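Local coordinates for CADD-like protein of unknown function (Nostoc punctiforme, PDB 3B5O), which is of unknown function but resembles the chlamydial protein CADD and probably shares the helical heme-oxygenase-like fold, perhaps acting as an oxidoreductase, at residues G68-E80 against A189-P201. Sequence-based numbering, arbitrary orientation.
Sequences GAGWNGVAQELQE and AGLRTSVAAYIQP
G190 opens the contact against E77, whose chain bends at chi2 to lay its carboxylate beside the glycine, OE2 3.5 Å from G190 CA; the lack of a side chain at G190 lets the carboxylate lie this close to the backbone. Next in sequence, L191 sends CD1 to L78 CD2 at 3.8 Å, buried leucine branches meeting obliquely. S194 is small enough to let the backbones close to 5.1 Å between its CA and that of V74, where helices 72-80 and 190-196 run nearly antiparallel. Its OG turns back to bond L191 O, so the hydroxyl is satisfied within its own helix while V74 CG2 packs against it. V195 adds a branched surface, CG2 to V74 and CG1 to W71 CZ3, and F4 of helix 2-18 also touches this valine.

Y198 makes the largest single contribution. With CG anti to its carbonyl carbon (chi1 -60°), the ring lies over W71 CA, which sits 3.6 Å from its centroid, while Y198 CB covers the five-membered ring of W71. The two ring planes are nearly parallel but slid apart. Y198 OH accepts a nearly straight bond from G73 N (2.9 Å, 166°) and also binds a water. A phenylalanine here would probably keep the ring packing but leave G73 N without this acceptor. I199 CB approaches W71 CH2 obliquely at 4.1 Å, and both side chains also touch D136 of helix 135-163.

The chemistry thus divides: apolar and aromatic packing joins the two segments, while at the N-terminus of helix 72-85 a tyrosine oxygen serves an amide of the first turn, probably helped by the helix dipole.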
# COMPACT_ATOMS: atom_id res chain seq x y z
N GLY A 68 21.64 4.43 -8.31
CA GLY A 68 22.93 3.88 -7.88
C GLY A 68 23.41 2.72 -8.73
O GLY A 68 24.62 2.53 -8.90
N ALA A 69 22.46 1.96 -9.26
CA ALA A 69 22.73 0.79 -10.11
C ALA A 69 22.78 1.14 -11.60
O ALA A 69 23.00 0.26 -12.43
CB ALA A 69 21.64 -0.27 -9.87
N GLY A 70 22.54 2.40 -11.94
CA GLY A 70 22.47 2.84 -13.34
C GLY A 70 21.17 2.51 -14.03
O GLY A 70 21.08 2.56 -15.26
N TRP A 71 20.13 2.17 -13.26
CA TRP A 71 18.81 1.90 -13.82
C TRP A 71 18.07 3.22 -14.03
O TRP A 71 17.07 3.51 -13.37
CB TRP A 71 18.01 0.98 -12.89
CG TRP A 71 18.53 -0.42 -12.75
CD1 TRP A 71 19.78 -0.91 -13.06
CD2 TRP A 71 17.80 -1.53 -12.22
NE1 TRP A 71 19.86 -2.25 -12.77
CE2 TRP A 71 18.65 -2.65 -12.25
CE3 TRP A 71 16.50 -1.68 -11.72
CZ2 TRP A 71 18.24 -3.90 -11.81
CZ3 TRP A 71 16.09 -2.94 -11.29
CH2 TRP A 71 16.96 -4.02 -11.33
N ASN A 72 18.55 4.04 -14.96
CA ASN A 72 18.07 5.41 -15.05
C ASN A 72 16.61 5.54 -15.43
O ASN A 72 15.88 6.38 -14.89
CB ASN A 72 18.98 6.19 -16.02
CG ASN A 72 20.39 6.29 -15.52
OD1 ASN A 72 20.63 6.60 -14.35
ND2 ASN A 72 21.35 6.03 -16.40
N GLY A 73 16.16 4.69 -16.35
CA GLY A 73 14.76 4.68 -16.75
C GLY A 73 13.82 4.35 -15.60
O GLY A 73 12.70 4.85 -15.54
N VAL A 74 14.28 3.47 -14.72
CA VAL A 74 13.50 3.09 -13.54
C VAL A 74 13.46 4.25 -12.55
O VAL A 74 12.40 4.59 -12.02
CB VAL A 74 14.11 1.85 -12.85
CG1 VAL A 74 13.36 1.51 -11.55
CG2 VAL A 74 14.09 0.64 -13.80
N ALA A 75 14.60 4.89 -12.32
CA ALA A 75 14.63 6.08 -11.46
C ALA A 75 13.67 7.13 -11.98
O ALA A 75 12.99 7.80 -11.21
CB ALA A 75 16.05 6.62 -11.32
N GLN A 76 13.61 7.31 -13.30
CA GLN A 76 12.71 8.29 -13.87
C GLN A 76 11.24 7.92 -13.62
O GLN A 76 10.45 8.78 -13.23
CB GLN A 76 12.95 8.46 -15.38
CG GLN A 76 12.04 9.49 -16.04
CD GLN A 76 12.17 10.86 -15.40
OE1 GLN A 76 13.28 11.36 -15.21
NE2 GLN A 76 11.04 11.46 -15.03
N GLU A 77 10.89 6.66 -13.83
CA GLU A 77 9.52 6.20 -13.58
C GLU A 77 9.16 6.40 -12.10
O GLU A 77 8.07 6.84 -11.78
CB GLU A 77 9.36 4.73 -13.94
CG GLU A 77 7.94 4.22 -13.85
CD GLU A 77 7.00 4.80 -14.92
OE1 GLU A 77 7.49 5.29 -15.95
OE2 GLU A 77 5.77 4.75 -14.71
N LEU A 78 10.10 6.09 -11.21
CA LEU A 78 9.84 6.25 -9.77
C LEU A 78 9.68 7.72 -9.39
O LEU A 78 8.84 8.06 -8.57
CB LEU A 78 10.92 5.57 -8.94
CG LEU A 78 10.90 4.05 -9.06
CD1 LEU A 78 12.12 3.48 -8.37
CD2 LEU A 78 9.60 3.46 -8.52
N GLN A 79 10.45 8.60 -10.02
CA GLN A 79 10.23 10.03 -9.81
C GLN A 79 8.84 10.47 -10.24
O GLN A 79 8.19 11.24 -9.53
CB GLN A 79 11.30 10.87 -10.53
CG GLN A 79 11.18 12.36 -10.24
CD GLN A 79 11.50 12.70 -8.79
OE1 GLN A 79 10.61 13.11 -8.01
NE2 GLN A 79 12.74 12.50 -8.41
N GLU A 80 8.38 9.97 -11.38
CA GLU A 80 7.02 10.30 -11.79
C GLU A 80 5.98 9.80 -10.78
O GLU A 80 5.02 10.51 -10.48
CB GLU A 80 6.75 9.79 -13.22
CG GLU A 80 7.63 10.50 -14.25
CD GLU A 80 7.42 9.99 -15.67
OE1 GLU A 80 6.31 9.50 -15.96
OE2 GLU A 80 8.37 10.09 -16.48
N ALA A 189 2.10 -0.49 -15.90
CA ALA A 189 2.95 -1.03 -16.94
C ALA A 189 4.28 -0.31 -16.95
O ALA A 189 5.31 -0.90 -17.28
CB ALA A 189 2.26 -0.90 -18.30
N GLY A 190 4.24 0.97 -16.60
CA GLY A 190 5.41 1.84 -16.65
C GLY A 190 6.56 1.32 -15.80
O GLY A 190 7.71 1.29 -16.25
N LEU A 191 6.25 0.89 -14.58
CA LEU A 191 7.31 0.37 -13.70
C LEU A 191 7.84 -0.96 -14.24
O LEU A 191 9.05 -1.12 -14.37
CB LEU A 191 6.84 0.23 -12.25
CG LEU A 191 7.94 -0.13 -11.24
CD1 LEU A 191 9.13 0.88 -11.26
CD2 LEU A 191 7.34 -0.30 -9.82
N ARG A 192 6.95 -1.88 -14.60
CA ARG A 192 7.37 -3.16 -15.14
C ARG A 192 8.24 -2.98 -16.38
O ARG A 192 9.30 -3.58 -16.48
CB ARG A 192 6.17 -4.08 -15.47
CG ARG A 192 6.54 -5.32 -16.30
CD ARG A 192 5.35 -6.26 -16.49
NE ARG A 192 4.23 -5.61 -17.17
CZ ARG A 192 4.17 -5.35 -18.47
NH1 ARG A 192 5.17 -5.67 -19.29
NH2 ARG A 192 3.09 -4.75 -18.97
N THR A 193 7.79 -2.15 -17.32
CA THR A 193 8.53 -1.99 -18.57
C THR A 193 9.87 -1.32 -18.34
O THR A 193 10.86 -1.68 -18.99
CB THR A 193 7.72 -1.24 -19.64
OG1 THR A 193 7.42 0.08 -19.20
CG2 THR A 193 6.43 -1.95 -19.92
N SER A 194 9.95 -0.39 -17.37
CA SER A 194 11.23 0.24 -17.09
C SER A 194 12.21 -0.74 -16.47
O SER A 194 13.37 -0.76 -16.84
CB SER A 194 11.06 1.50 -16.24
OG SER A 194 10.72 1.22 -14.90
N VAL A 195 11.76 -1.56 -15.52
CA VAL A 195 12.64 -2.52 -14.88
C VAL A 195 13.12 -3.57 -15.89
O VAL A 195 14.27 -4.00 -15.85
CB VAL A 195 11.97 -3.20 -13.66
CG1 VAL A 195 12.81 -4.36 -13.15
CG2 VAL A 195 11.71 -2.18 -12.54
N ALA A 196 12.22 -3.94 -16.81
CA ALA A 196 12.55 -4.94 -17.84
C ALA A 196 13.79 -4.57 -18.65
O ALA A 196 14.54 -5.45 -19.12
CB ALA A 196 11.36 -5.14 -18.77
N ALA A 197 14.01 -3.27 -18.82
CA ALA A 197 15.17 -2.77 -19.59
C ALA A 197 16.53 -3.01 -18.93
O ALA A 197 17.57 -2.99 -19.61
CB ALA A 197 14.98 -1.30 -19.89
N TYR A 198 16.56 -3.23 -17.61
CA TYR A 198 17.80 -3.37 -16.86
C TYR A 198 18.01 -4.70 -16.16
O TYR A 198 19.14 -5.13 -15.98
CB TYR A 198 17.89 -2.26 -15.80
CG TYR A 198 17.86 -0.87 -16.37
CD1 TYR A 198 19.01 -0.30 -16.91
CD2 TYR A 198 16.68 -0.14 -16.41
CE1 TYR A 198 18.99 0.96 -17.42
CE2 TYR A 198 16.64 1.12 -16.94
CZ TYR A 198 17.80 1.66 -17.46
OH TYR A 198 17.77 2.94 -17.98
N ILE A 199 16.93 -5.30 -15.67
CA ILE A 199 17.08 -6.45 -14.81
C ILE A 199 17.61 -7.64 -15.62
O ILE A 199 17.20 -7.86 -16.77
CB ILE A 199 15.73 -6.81 -14.10
CG1 ILE A 199 15.97 -7.84 -13.01
CG2 ILE A 199 14.68 -7.27 -15.10
CD1 ILE A 199 14.76 -8.04 -12.06
N GLN A 200 18.53 -8.36 -15.01
CA GLN A 200 19.15 -9.53 -15.64
C GLN A 200 18.51 -10.80 -15.09
O GLN A 200 18.11 -10.83 -13.93
CB GLN A 200 20.65 -9.53 -15.36
CG GLN A 200 21.38 -8.30 -15.87
CD GLN A 200 21.20 -8.12 -17.35
OE1 GLN A 200 21.62 -8.98 -18.14
NE2 GLN A 200 20.56 -7.03 -17.75
N PRO A 201 18.36 -11.84 -15.94
CA PRO A 201 17.77 -13.10 -15.49
C PRO A 201 18.33 -13.65 -14.17
O PRO A 201 17.59 -14.23 -13.39
CB PRO A 201 18.08 -14.05 -16.65
CG PRO A 201 18.06 -13.16 -17.84
CD PRO A 201 18.70 -11.89 -17.38
O HOH W 1 21.03 -5.24 -13.81
O HOH W 2 20.03 4.06 -18.87